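Local coordinates for protein molybdopterin adenylyltransferase (Helicobacter pylori, PDB 4XCW) that probably activates molybdopterin by transferring an adenylyl group from ATP to it, a late step in making the molybdenum cofactor, at residues B[6-11]-B[36-41]; B[32-37]-B[42-47]; B[62-65]-B[71-74]; B[164-167]-B[172-175]. All coordinates share one frame; numbering follows the deposited sequence. Where two conformers were deposited one is given.

In the fold
Contacts 1 and 2 both belong to the beta-alpha-beta unit of strand 6-13, helix 25-37 and strand 42-49; their centres lie about 4 Å apart. Contact 1 is largely buried and pairs a backbone bond with apolar packing, whereas contact 2, on one of the two outermost strands of the sheet within this chain, is partly exposed and closes by van der Waals contact alone. Contact 3 is wholly buried, about 8 Å from the chain centre, and packs sulfur against valine where helix 53-66 covers strand 71-75. Contact 4, about 17 Å from that centre, is a loop-to-loop contact held chiefly by an arginine, and Asn-40 OD1 to Gln-165 N ties it to contact 1.

Contact 1 (B[6-11]-B[36-41])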
loop_
_atom_site.group_PDB
_atom_site.type_symbol
_atom_site.label_atom_id
_atom_site.label_comp_id
_atom_site.label_asym_id
_atom_site.label_seq_id
_atom_site.Cartn_x
_atom_site.Cartn_y
_atom_site.Cartn_z
ATOM N N ILE B 6 -10.444 -11.392 -27.159
ATOM C CA ILE B 6 -10.233 -10.627 -25.941
ATOM C C ILE B 6 -10.651 -9.191 -26.204
ATOM O O ILE B 6 -10.162 -8.554 -27.137
ATOM C CB ILE B 6 -8.771 -10.677 -25.468
ATOM C CG1 ILE B 6 -8.328 -12.131 -25.279
ATOM C CG2 ILE B 6 -8.596 -9.887 -24.167
ATOM C CD1 ILE B 6 -9.138 -12.897 -24.248
ATOM N N HIS B 7 -11.584 -8.699 -25.399
ATOM C CA HIS B 7 -12.011 -7.314 -25.497
ATOM C C HIS B 7 -11.227 -6.465 -24.512
ATOM O O HIS B 7 -11.125 -6.793 -23.327
ATOM C CB HIS B 7 -13.516 -7.199 -25.260
ATOM C CG HIS B 7 -14.332 -7.764 -26.375
ATOM N ND1 HIS B 7 -14.750 -7.006 -27.450
ATOM C CD2 HIS B 7 -14.786 -9.018 -26.604
ATOM C CE1 HIS B 7 -15.436 -7.765 -28.280
ATOM N NE2 HIS B 7 -15.473 -8.992 -27.790
ATOM N N ILE B 8 -10.643 -5.386 -25.021
ATOM C CA ILE B 8 -9.753 -4.553 -24.223
ATOM C C ILE B 8 -10.172 -3.092 -24.270
ATOM O O ILE B 8 -10.282 -2.505 -25.346
ATOM C CB ILE B 8 -8.297 -4.673 -24.704
ATOM C CG1 ILE B 8 -7.811 -6.112 -24.538
ATOM C CG2 ILE B 8 -7.392 -3.729 -23.921
ATOM C CD1 ILE B 8 -6.368 -6.316 -24.933
ATOM N N GLY B 9 -10.417 -2.517 -23.099
ATOM C CA GLY B 9 -10.748 -1.107 -23.000
ATOM C C GLY B 9 -9.498 -0.261 -22.858
ATOM O O GLY B 9 -8.576 -0.614 -22.126
ATOM N N VAL B 10 -9.457 0.853 -23.581
ATOM C CA VAL B 10 -8.348 1.796 -23.468
ATOM C C VAL B 10 -8.942 3.173 -23.222
ATOM O O VAL B 10 -9.571 3.752 -24.104
ATOM C CB VAL B 10 -7.469 1.810 -24.724
ATOM C CG1 VAL B 10 -6.245 2.717 -24.523
ATOM C CG2 VAL B 10 -7.035 0.398 -25.074
ATOM N N LEU B 11 -8.744 3.687 -22.016
ATOM C CA LEU B 11 -9.334 4.950 -21.613
ATOM C C LEU B 11 -8.276 6.032 -21.423
ATOM O O LEU B 11 -7.472 5.955 -20.501
ATOM C CB LEU B 11 -10.128 4.762 -20.321
ATOM C CG LEU B 11 -10.921 5.985 -19.879
ATOM C CD1 LEU B 11 -11.792 6.413 -21.029
ATOM C CD2 LEU B 11 -11.762 5.674 -18.652
ATOM N N GLU B 36 1.186 -7.285 -29.351
ATOM C CA GLU B 36 2.368 -8.138 -29.438
ATOM C C GLU B 36 2.376 -9.216 -28.354
ATOM O O GLU B 36 2.986 -10.272 -28.524
ATOM C CB GLU B 36 3.641 -7.297 -29.338
ATOM C CG GLU B 36 3.841 -6.317 -30.484
ATOM C CD GLU B 36 4.998 -5.366 -30.238
ATOM O OE1 GLU B 36 5.618 -5.459 -29.156
ATOM O OE2 GLU B 36 5.288 -4.530 -31.123
ATOM N N TYR B 37 1.695 -8.939 -27.247
ATOM C CA TYR B 37 1.684 -9.833 -26.091
ATOM C C TYR B 37 0.676 -10.972 -26.211
ATOM O O TYR B 37 0.862 -12.035 -25.616
ATOM C CB TYR B 37 1.385 -9.045 -24.814
ATOM C CG TYR B 37 2.550 -8.249 -24.269
ATOM C CD1 TYR B 37 3.756 -8.161 -24.961
ATOM C CD2 TYR B 37 2.442 -7.584 -23.051
ATOM C CE1 TYR B 37 4.817 -7.429 -24.451
ATOM C CE2 TYR B 37 3.494 -6.854 -22.537
ATOM C CZ TYR B 37 4.676 -6.776 -23.235
ATOM O OH TYR B 37 5.720 -6.042 -22.708
ATOM N N LEU B 38 -0.394 -10.743 -26.966
ATOM C CA LEU B 38 -1.487 -11.707 -27.067
ATOM C C LEU B 38 -1.629 -12.309 -28.460
ATOM O O LEU B 38 -1.449 -11.628 -29.470
ATOM C CB LEU B 38 -2.807 -11.046 -26.666
ATOM C CG LEU B 38 -2.926 -10.648 -25.197
ATOM C CD1 LEU B 38 -4.139 -9.767 -24.978
ATOM C CD2 LEU B 38 -3.009 -11.898 -24.337
ATOM N N LEU B 39 -1.968 -13.594 -28.501
ATOM C CA LEU B 39 -2.205 -14.293 -29.754
ATOM C C LEU B 39 -3.676 -14.222 -30.154
ATOM O O LEU B 39 -4.019 -14.418 -31.320
ATOM C CB LEU B 39 -1.758 -15.752 -29.639
ATOM C CG LEU B 39 -0.270 -15.957 -29.339
ATOM C CD1 LEU B 39 0.022 -17.414 -29.023
ATOM C CD2 LEU B 39 0.573 -15.492 -30.513
ATOM N N ASN B 40 -4.537 -13.935 -29.182
ATOM C CA ASN B 40 -5.977 -13.864 -29.422
ATOM C C ASN B 40 -6.346 -12.818 -30.457
ATOM O O ASN B 40 -5.645 -11.818 -30.600
ATOM C CB ASN B 40 -6.729 -13.536 -28.128
ATOM C CG ASN B 40 -6.391 -14.477 -26.997
ATOM O OD1 ASN B 40 -5.306 -14.405 -26.425
ATOM N ND2 ASN B 40 -7.325 -15.363 -26.659
ATOM N N PRO B 41 -7.454 -13.040 -31.178
ATOM C CA PRO B 41 -8.060 -11.900 -31.865
ATOM C C PRO B 41 -8.427 -10.837 -30.837
ATOM O O PRO B 41 -9.027 -11.149 -29.802
ATOM C CB PRO B 41 -9.301 -12.497 -32.539
ATOM C CG PRO B 41 -9.503 -13.841 -31.899
ATOM C CD PRO B 41 -8.155 -14.303 -31.458
#
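Ile-6 and Asn-40 bring the two backbones closest, with their CA atoms 6.4 Å apart, where strand 6-13 begins and the loop after the helix turns back toward the sheet. One backbone hydrogen bond joins them: Ile-6 N donates to Pro-41 O at 3.0 Å, with a fairly straight N-H...O angle of 159°. Leu-38 is the first residue to leave helical angles, so 38-41 lead from helix 25-37 to strand 42-49, the helix-to-strand connection of the beta-alpha-beta crossover that starts with strand 6-13. The bond thus fastens that connection to the strand it will run beside. Ile-6 CG1, placed beside its own backbone N by a chi1 of -56°, meets the amide of Asn-40 with CG1 to CG at 3.5 Å, the two side chains crossing at a slant. Both ends of this buried amide have partners: OD1 accepts from Gln-165 N, while ND2 donates to the carbonyls of Gln-4 and Tyr-163. Farther along the strand, Ile-8 CD1 and Leu-38 CD1 meet tip to tip at 4.1 Å. Extension of the isoleucine beyond CG1 (chi2 -178°) carries its terminal methyl to the leucine.

Contact 2 (B[32-37]-B[42-47])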
loop_
_atom_site.group_PDB
_atom_site.type_symbol
_atom_site.label_atom_id
_atom_site.label_comp_id
_atom_site.label_asym_id
_atom_site.label_seq_id
_atom_site.Cartn_x
_atom_site.Cartn_y
_atom_site.Cartn_z
ATOM N N GLU B 32 -0.279 -1.246 -29.376
ATOM C CA GLU B 32 0.892 -1.909 -29.950
ATOM C C GLU B 32 1.417 -3.006 -29.031
ATOM O O GLU B 32 1.647 -4.131 -29.463
ATOM C CB GLU B 32 2.010 -0.903 -30.229
ATOM C CG GLU B 32 1.819 -0.068 -31.481
ATOM C CD GLU B 32 3.001 0.843 -31.748
ATOM O OE1 GLU B 32 3.953 0.834 -30.936
ATOM O OE2 GLU B 32 2.982 1.564 -32.769
ATOM N N VAL B 33 1.607 -2.667 -27.762
ATOM C CA VAL B 33 2.158 -3.607 -26.792
ATOM C C VAL B 33 1.248 -4.806 -26.553
ATOM O O VAL B 33 1.692 -5.955 -26.582
ATOM C CB VAL B 33 2.429 -2.919 -25.441
ATOM C CG1 VAL B 33 2.827 -3.944 -24.394
ATOM C CG2 VAL B 33 3.515 -1.871 -25.593
ATOM N N LEU B 34 -0.028 -4.538 -26.312
ATOM C CA LEU B 34 -0.963 -5.617 -26.037
ATOM C C LEU B 34 -1.140 -6.508 -27.266
ATOM O O LEU B 34 -1.335 -7.719 -27.137
ATOM C CB LEU B 34 -2.299 -5.048 -25.558
ATOM C CG LEU B 34 -2.185 -4.435 -24.158
ATOM C CD1 LEU B 34 -3.476 -3.756 -23.737
ATOM C CD2 LEU B 34 -1.769 -5.493 -23.132
ATOM N N SER B 35 -1.039 -5.915 -28.454
ATOM C CA SER B 35 -1.144 -6.683 -29.695
ATOM C C SER B 35 0.017 -7.658 -29.860
ATOM O O SER B 35 -0.145 -8.724 -30.447
ATOM C CB SER B 35 -1.206 -5.752 -30.908
ATOM O OG SER B 35 -2.436 -5.052 -30.951
ATOM N N GLU B 36 1.186 -7.285 -29.351
ATOM C CA GLU B 36 2.368 -8.138 -29.438
ATOM C C GLU B 36 2.376 -9.216 -28.354
ATOM O O GLU B 36 2.986 -10.272 -28.524
ATOM C CB GLU B 36 3.641 -7.297 -29.338
ATOM C CG GLU B 36 3.841 -6.317 -30.484
ATOM C CD GLU B 36 4.998 -5.366 -30.238
ATOM O OE1 GLU B 36 5.618 -5.459 -29.156
ATOM O OE2 GLU B 36 5.288 -4.530 -31.123
ATOM N N TYR B 37 1.695 -8.939 -27.247
ATOM C CA TYR B 37 1.684 -9.833 -26.091
ATOM C C TYR B 37 0.676 -10.972 -26.211
ATOM O O TYR B 37 0.862 -12.035 -25.616
ATOM C CB TYR B 37 1.385 -9.045 -24.814
ATOM C CG TYR B 37 2.550 -8.249 -24.269
ATOM C CD1 TYR B 37 3.756 -8.161 -24.961
ATOM C CD2 TYR B 37 2.442 -7.584 -23.051
ATOM C CE1 TYR B 37 4.817 -7.429 -24.451
ATOM C CE2 TYR B 37 3.494 -6.854 -22.537
ATOM C CZ TYR B 37 4.676 -6.776 -23.235
ATOM O OH TYR B 37 5.720 -6.042 -22.708
ATOM N N LEU B 42 -8.047 -9.593 -31.100
ATOM C CA LEU B 42 -8.271 -8.531 -30.136
ATOM C C LEU B 42 -9.253 -7.499 -30.667
ATOM O O LEU B 42 -9.245 -7.167 -31.854
ATOM C CB LEU B 42 -6.949 -7.855 -29.774
ATOM C CG LEU B 42 -5.850 -8.773 -29.245
ATOM C CD1 LEU B 42 -4.580 -7.983 -28.964
ATOM C CD2 LEU B 42 -6.326 -9.495 -27.999
ATOM N N GLU B 43 -10.107 -7.002 -29.782
ATOM C CA GLU B 43 -10.969 -5.879 -30.112
ATOM C C GLU B 43 -10.749 -4.790 -29.080
ATOM O O GLU B 43 -10.948 -5.004 -27.884
ATOM C CB GLU B 43 -12.442 -6.299 -30.170
ATOM C CG GLU B 43 -12.741 -7.311 -31.269
ATOM C CD GLU B 43 -14.214 -7.380 -31.639
ATOM O OE1 GLU B 43 -14.987 -6.511 -31.182
ATOM O OE2 GLU B 43 -14.593 -8.304 -32.391
ATOM N N PHE B 44 -10.312 -3.626 -29.550
ATOM C CA PHE B 44 -10.002 -2.517 -28.667
ATOM C C PHE B 44 -11.140 -1.508 -28.591
ATOM O O PHE B 44 -11.710 -1.116 -29.610
ATOM C CB PHE B 44 -8.718 -1.821 -29.121
ATOM C CG PHE B 44 -7.471 -2.617 -28.853
ATOM C CD1 PHE B 44 -6.908 -2.632 -27.590
ATOM C CD2 PHE B 44 -6.858 -3.339 -29.864
ATOM C CE1 PHE B 44 -5.758 -3.360 -27.338
ATOM C CE2 PHE B 44 -5.707 -4.064 -29.615
ATOM C CZ PHE B 44 -5.159 -4.074 -28.350
ATOM N N HIS B 45 -11.462 -1.092 -27.372
ATOM C CA HIS B 45 -12.499 -0.097 -27.142
ATOM C C HIS B 45 -11.867 1.159 -26.569
ATOM O O HIS B 45 -11.637 1.246 -25.365
ATOM C CB HIS B 45 -13.567 -0.642 -26.195
ATOM C CG HIS B 45 -14.219 -1.892 -26.691
ATOM N ND1 HIS B 45 -15.308 -1.879 -27.537
ATOM C CD2 HIS B 45 -13.930 -3.197 -26.471
ATOM C CE1 HIS B 45 -15.663 -3.121 -27.810
ATOM N NE2 HIS B 45 -14.844 -3.940 -27.176
ATOM N N TYR B 46 -11.588 2.122 -27.440
ATOM C CA TYR B 46 -10.822 3.302 -27.062
ATOM C C TYR B 46 -11.718 4.522 -26.898
ATOM O O TYR B 46 -12.597 4.769 -27.720
ATOM C CB TYR B 46 -9.743 3.582 -28.109
ATOM C CG TYR B 46 -8.996 4.886 -27.915
ATOM C CD1 TYR B 46 -8.065 5.032 -26.893
ATOM C CD2 TYR B 46 -9.209 5.965 -28.766
ATOM C CE1 TYR B 46 -7.373 6.218 -26.719
ATOM C CE2 TYR B 46 -8.519 7.156 -28.601
ATOM C CZ TYR B 46 -7.602 7.275 -27.573
ATOM O OH TYR B 46 -6.911 8.452 -27.400
ATOM N N GLU B 47 -11.490 5.276 -25.828
ATOM C CA GLU B 47 -12.239 6.499 -25.572
ATOM C C GLU B 47 -11.352 7.545 -24.924
ATOM O O GLU B 47 -10.543 7.226 -24.053
ATOM C CB GLU B 47 -13.443 6.227 -24.667
ATOM C CG GLU B 47 -14.615 5.569 -25.355
ATOM C CD GLU B 47 -15.867 5.579 -24.501
ATOM O OE1 GLU B 47 -16.912 5.089 -24.979
ATOM O OE2 GLU B 47 -15.807 6.077 -23.356
#
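Phe-44 turns the edge of its ring, rather than a face, to the helix. Two atoms lie near the ring plane at that edge: Ser-35 OG, 3.7 Å from Phe-44 CE2, and Leu-34 CB, 4.1 Å from Phe-44 CZ. The ring therefore meets two successive helical residues with its far carbons, CE2 and CZ, foremost. A chi1 of -73° sets Phe-44 CG opposite its own carbonyl carbon, and the side chain leaves the strand toward the helix. The hydroxyl at the ring edge makes only van der Waals contact there; its hydrogen-bond partner is Gln-31 O, one turn back in the helix. Leu-42 enters beside the ring and meets backbone more than side chain. Its CD1 methyl lies 3.7 Å from Leu-34 O and equally 3.7 Å from Ser-35 CA, so one leucine branch rests on the link between these two residues. The chain of Leu-42 is extended at chi2 (178°), which carries CD1 out to the helix. Segments 32-37 and 42-47 run nearly antiparallel, their axes 161° apart in direction and 10.3 Å apart at closest approach, as suits a helix and the following strand in a beta-alpha-beta crossover. In the sheet, strand 42-49 lies beside strand 6-13, with Leu-42 touching Ile-6 and Phe-44 touching Ile-8; the other side of helix 25-37 packs on helix 138-148 through Val-33 and Tyr-37.

Contact 3 (B[62-65]-B[71-74]); sequences KMCD and LVVT
Val-72 faces the 62-65 turn of helix 53-66 across a CA-to-CA distance of 7.1 Å to Met-63, and its two methyls account for the contact. Before it in the strand, Leu-71 points its side chain away from the helix, onto Ile-132 of strand 129-134. At Val-72 the direction reverses, as alternation along a strand requires. CG1, anti to the backbone N at a chi1 of 176°, meets Met-63 SD at 3.8 Å. The other branch, CG2, touches two successive helical side chains: it is 4.0 Å from Met-63 CB and likewise 4.0 Å from Cys-64 SG. Met-63 is fully extended beyond CG, with chi2 at 175°, so its thioether crosses the valine at a slant while its sulfur reaches CG1. The arrangement is the alpha-on-beta layer of a three-layer alpha/beta fold: helix 53-66 leads by a short turn into strand 71-75, which lies between strands 6-13 and 129-134. Neighbours on both strands border the same patch, Leu-11 touching Met-63 and Ile-131 touching Cys-64. Val-73 then turns away from the helix again, and Thr-74 OG1 is hydrogen-bonded to Asn-133 ND2.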
loop_
_atom_site.group_PDB
_atom_site.type_symbol
_atom_site.label_atom_id
_atom_site.label_comp_id
_atom_site.label_asym_id
_atom_site.label_seq_id
_atom_site.Cartn_x
_atom_site.Cartn_y
_atom_site.Cartn_z
ATOM N N LYS B 62 -18.929 1.410 -18.659
ATOM C CA LYS B 62 -19.406 1.025 -19.985
ATOM C C LYS B 62 -18.470 -0.011 -20.609
ATOM O O LYS B 62 -18.922 -0.985 -21.210
ATOM C CB LYS B 62 -19.538 2.258 -20.891
ATOM C CG LYS B 62 -19.964 1.956 -22.324
ATOM C CD LYS B 62 -20.340 3.231 -23.073
ATOM C CE LYS B 62 -19.229 4.270 -23.006
ATOM N NZ LYS B 62 -19.561 5.516 -23.759
ATOM N N MET B 63 -17.165 0.191 -20.454
ATOM C CA MET B 63 -16.197 -0.740 -21.033
ATOM C C MET B 63 -16.306 -2.125 -20.395
ATOM O O MET B 63 -16.280 -3.142 -21.095
ATOM C CB MET B 63 -14.774 -0.196 -20.892
ATOM C CG MET B 63 -14.481 1.012 -21.786
ATOM S SD MET B 63 -12.833 1.711 -21.480
ATOM C CE MET B 63 -12.773 3.023 -22.700
ATOM N N CYS B 64 -16.450 -2.163 -19.071
ATOM C CA CYS B 64 -16.610 -3.431 -18.361
ATOM C C CYS B 64 -17.968 -4.078 -18.627
ATOM O O CYS B 64 -18.044 -5.254 -19.009
ATOM C CB CYS B 64 -16.439 -3.232 -16.853
ATOM S SG CYS B 64 -14.810 -2.682 -16.353
ATOM N N ASP B 65 -19.036 -3.309 -18.420
ATOM C CA ASP B 65 -20.390 -3.861 -18.423
ATOM C C ASP B 65 -20.990 -4.040 -19.817
ATOM O O ASP B 65 -21.573 -5.086 -20.113
ATOM C CB ASP B 65 -21.330 -2.980 -17.594
ATOM C CG ASP B 65 -20.953 -2.930 -16.119
ATOM O OD1 ASP B 65 -19.869 -3.429 -15.748
ATOM O OD2 ASP B 65 -21.755 -2.379 -15.333
ATOM N N LEU B 71 -10.073 -6.770 -19.928
ATOM C CA LEU B 71 -9.019 -5.895 -19.434
ATOM C C LEU B 71 -9.317 -4.468 -19.846
ATOM O O LEU B 71 -9.604 -4.198 -21.009
ATOM C CB LEU B 71 -7.654 -6.317 -19.982
ATOM C CG LEU B 71 -6.481 -5.391 -19.666
ATOM C CD1 LEU B 71 -6.112 -5.465 -18.191
ATOM C CD2 LEU B 71 -5.283 -5.740 -20.543
ATOM N N VAL B 72 -9.258 -3.556 -18.884
ATOM C CA VAL B 72 -9.447 -2.144 -19.166
ATOM C C VAL B 72 -8.250 -1.393 -18.610
ATOM O O VAL B 72 -7.903 -1.548 -17.440
ATOM C CB VAL B 72 -10.756 -1.603 -18.553
ATOM C CG1 VAL B 72 -10.875 -0.099 -18.797
ATOM C CG2 VAL B 72 -11.958 -2.343 -19.121
ATOM N N VAL B 73 -7.584 -0.610 -19.447
ATOM C CA VAL B 73 -6.440 0.147 -18.959
ATOM C C VAL B 73 -6.662 1.633 -19.183
ATOM O O VAL B 73 -7.263 2.040 -20.172
ATOM C CB VAL B 73 -5.118 -0.288 -19.634
ATOM C CG1 VAL B 73 -4.815 -1.754 -19.334
ATOM C CG2 VAL B 73 -5.159 -0.046 -21.143
ATOM N N THR B 74 -6.180 2.441 -18.245
ATOM C CA THR B 74 -6.280 3.882 -18.380
ATOM C C THR B 74 -4.902 4.484 -18.572
ATOM O O THR B 74 -3.896 3.888 -18.189
ATOM C CB THR B 74 -6.922 4.538 -17.139
ATOM O OG1 THR B 74 -6.086 4.308 -16.003
ATOM C CG2 THR B 74 -8.300 3.968 -16.864
#

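Contact 4 (B[164-167]-B[172-175])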
loop_
_atom_site.group_PDB
_atom_site.type_symbol
_atom_site.label_atom_id
_atom_site.label_comp_id
_atom_site.label_asym_id
_atom_site.label_seq_id
_atom_site.Cartn_x
_atom_site.Cartn_y
_atom_site.Cartn_z
ATOM N N MET B 164 -6.865 -15.571 -22.177
ATOM C CA MET B 164 -5.748 -14.995 -22.907
ATOM C C MET B 164 -4.705 -16.038 -23.260
ATOM O O MET B 164 -4.299 -16.834 -22.412
ATOM C CB MET B 164 -5.092 -13.894 -22.086
ATOM C CG MET B 164 -5.896 -12.628 -21.987
ATOM S SD MET B 164 -5.088 -11.500 -20.846
ATOM C CE MET B 164 -6.125 -10.057 -21.050
ATOM N N GLN B 165 -4.265 -16.014 -24.513
ATOM C CA GLN B 165 -3.183 -16.874 -24.958
ATOM C C GLN B 165 -1.977 -16.019 -25.321
ATOM O O GLN B 165 -2.004 -15.225 -26.262
ATOM C CB GLN B 165 -3.632 -17.739 -26.127
ATOM C CG GLN B 165 -4.939 -18.445 -25.840
ATOM C CD GLN B 165 -5.011 -19.826 -26.443
ATOM O OE1 GLN B 165 -4.014 -20.355 -26.936
ATOM N NE2 GLN B 165 -6.193 -20.424 -26.402
ATOM N N VAL B 166 -0.923 -16.191 -24.538
ATOM C CA VAL B 166 0.251 -15.336 -24.582
ATOM C C VAL B 166 1.165 -15.620 -25.771
ATOM O O VAL B 166 1.382 -16.772 -26.133
ATOM C CB VAL B 166 1.040 -15.502 -23.280
ATOM C CG1 VAL B 166 2.234 -14.583 -23.247
ATOM C CG2 VAL B 166 0.117 -15.221 -22.116
ATOM N N ASN B 167 1.674 -14.554 -26.384
ATOM C CA ASN B 167 2.734 -14.670 -27.375
ATOM C C ASN B 167 4.064 -14.752 -26.633
ATOM O O ASN B 167 4.638 -13.736 -26.245
ATOM C CB ASN B 167 2.717 -13.488 -28.350
ATOM C CG ASN B 167 3.647 -13.691 -29.540
ATOM O OD1 ASN B 167 4.619 -14.442 -29.466
ATOM N ND2 ASN B 167 3.348 -13.016 -30.646
ATOM N N GLN B 172 6.240 -13.545 -21.036
ATOM C CA GLN B 172 5.917 -14.793 -20.353
ATOM C C GLN B 172 4.777 -14.564 -19.379
ATOM O O GLN B 172 4.798 -13.596 -18.629
ATOM C CB GLN B 172 7.135 -15.334 -19.604
ATOM C CG GLN B 172 8.371 -15.527 -20.462
ATOM C CD GLN B 172 8.053 -16.105 -21.824
ATOM O OE1 GLN B 172 7.489 -17.194 -21.934
ATOM N NE2 GLN B 172 8.420 -15.377 -22.873
ATOM N N ALA B 173 3.777 -15.439 -19.387
ATOM C CA ALA B 173 2.730 -15.353 -18.374
ATOM C C ALA B 173 2.604 -16.653 -17.607
ATOM O O ALA B 173 2.600 -17.742 -18.179
ATOM C CB ALA B 173 1.405 -14.978 -18.986
ATOM N N PHE B 174 2.494 -16.515 -16.295
ATOM C CA PHE B 174 2.496 -17.650 -15.395
ATOM C C PHE B 174 1.080 -18.040 -15.003
ATOM O O PHE B 174 0.314 -17.207 -14.534
ATOM C CB PHE B 174 3.322 -17.312 -14.154
ATOM C CG PHE B 174 3.288 -18.369 -13.099
ATOM C CD1 PHE B 174 3.878 -19.602 -13.317
ATOM C CD2 PHE B 174 2.670 -18.130 -11.884
ATOM C CE1 PHE B 174 3.850 -20.581 -12.345
ATOM C CE2 PHE B 174 2.640 -19.104 -10.906
ATOM C CZ PHE B 174 3.229 -20.331 -11.137
ATOM N N ARG B 175 0.735 -19.304 -15.212
ATOM C CA ARG B 175 -0.521 -19.846 -14.706
ATOM C C ARG B 175 -0.243 -21.013 -13.760
ATOM O O ARG B 175 0.257 -22.057 -14.188
ATOM C CB ARG B 175 -1.425 -20.297 -15.855
ATOM C CG ARG B 175 -2.220 -19.175 -16.524
ATOM C CD ARG B 175 -3.094 -19.734 -17.639
ATOM N NE ARG B 175 -4.092 -18.788 -18.138
ATOM C CZ ARG B 175 -3.989 -18.112 -19.278
ATOM N NH1 ARG B 175 -2.918 -18.253 -20.052
ATOM N NH2 ARG B 175 -4.964 -17.295 -19.649
#
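Arg-175 reaches back across a hairpin-like return of the C-terminal tail, after helix 152-158, to hold the carbonyl of Met-164. Neither side of this return forms a regular strand, and the hydrogen bonds between 164-167 and 172-175 both come from the arginine. Both terminal nitrogens grip one acceptor end-on: NH2 donates to Met-164 O at 2.9 Å and NH1 donates to the same Met-164 O at 3.1 Å. The angles at hydrogen, 146° and 136°, show two bent bonds, as expected when one oxygen sits in the fork of a guanidinium. That oxygen lies close to the guanidinium plane; NH2 uses a lone pair in the carbonyl plane, whereas NH1 approaches nearly end-on to the C=O. The remaining nitrogen, NE, makes a salt bridge with Asp-157 OD2, and Tyr-163 adds a cation-pi contact, so the group is fixed on several sides. An extended chain from CG to NE carries the guanidinium across to Met-164 O. Gln-172 NE2 donates to Glu-168 O and Asn-167 OD1 accepts from Lys-169 N, bonds made within the turn. Between the two sides, Val-166 CG2 lies 3.4 Å from Ala-173 CB, tighter than a usual carbon-carbon contact.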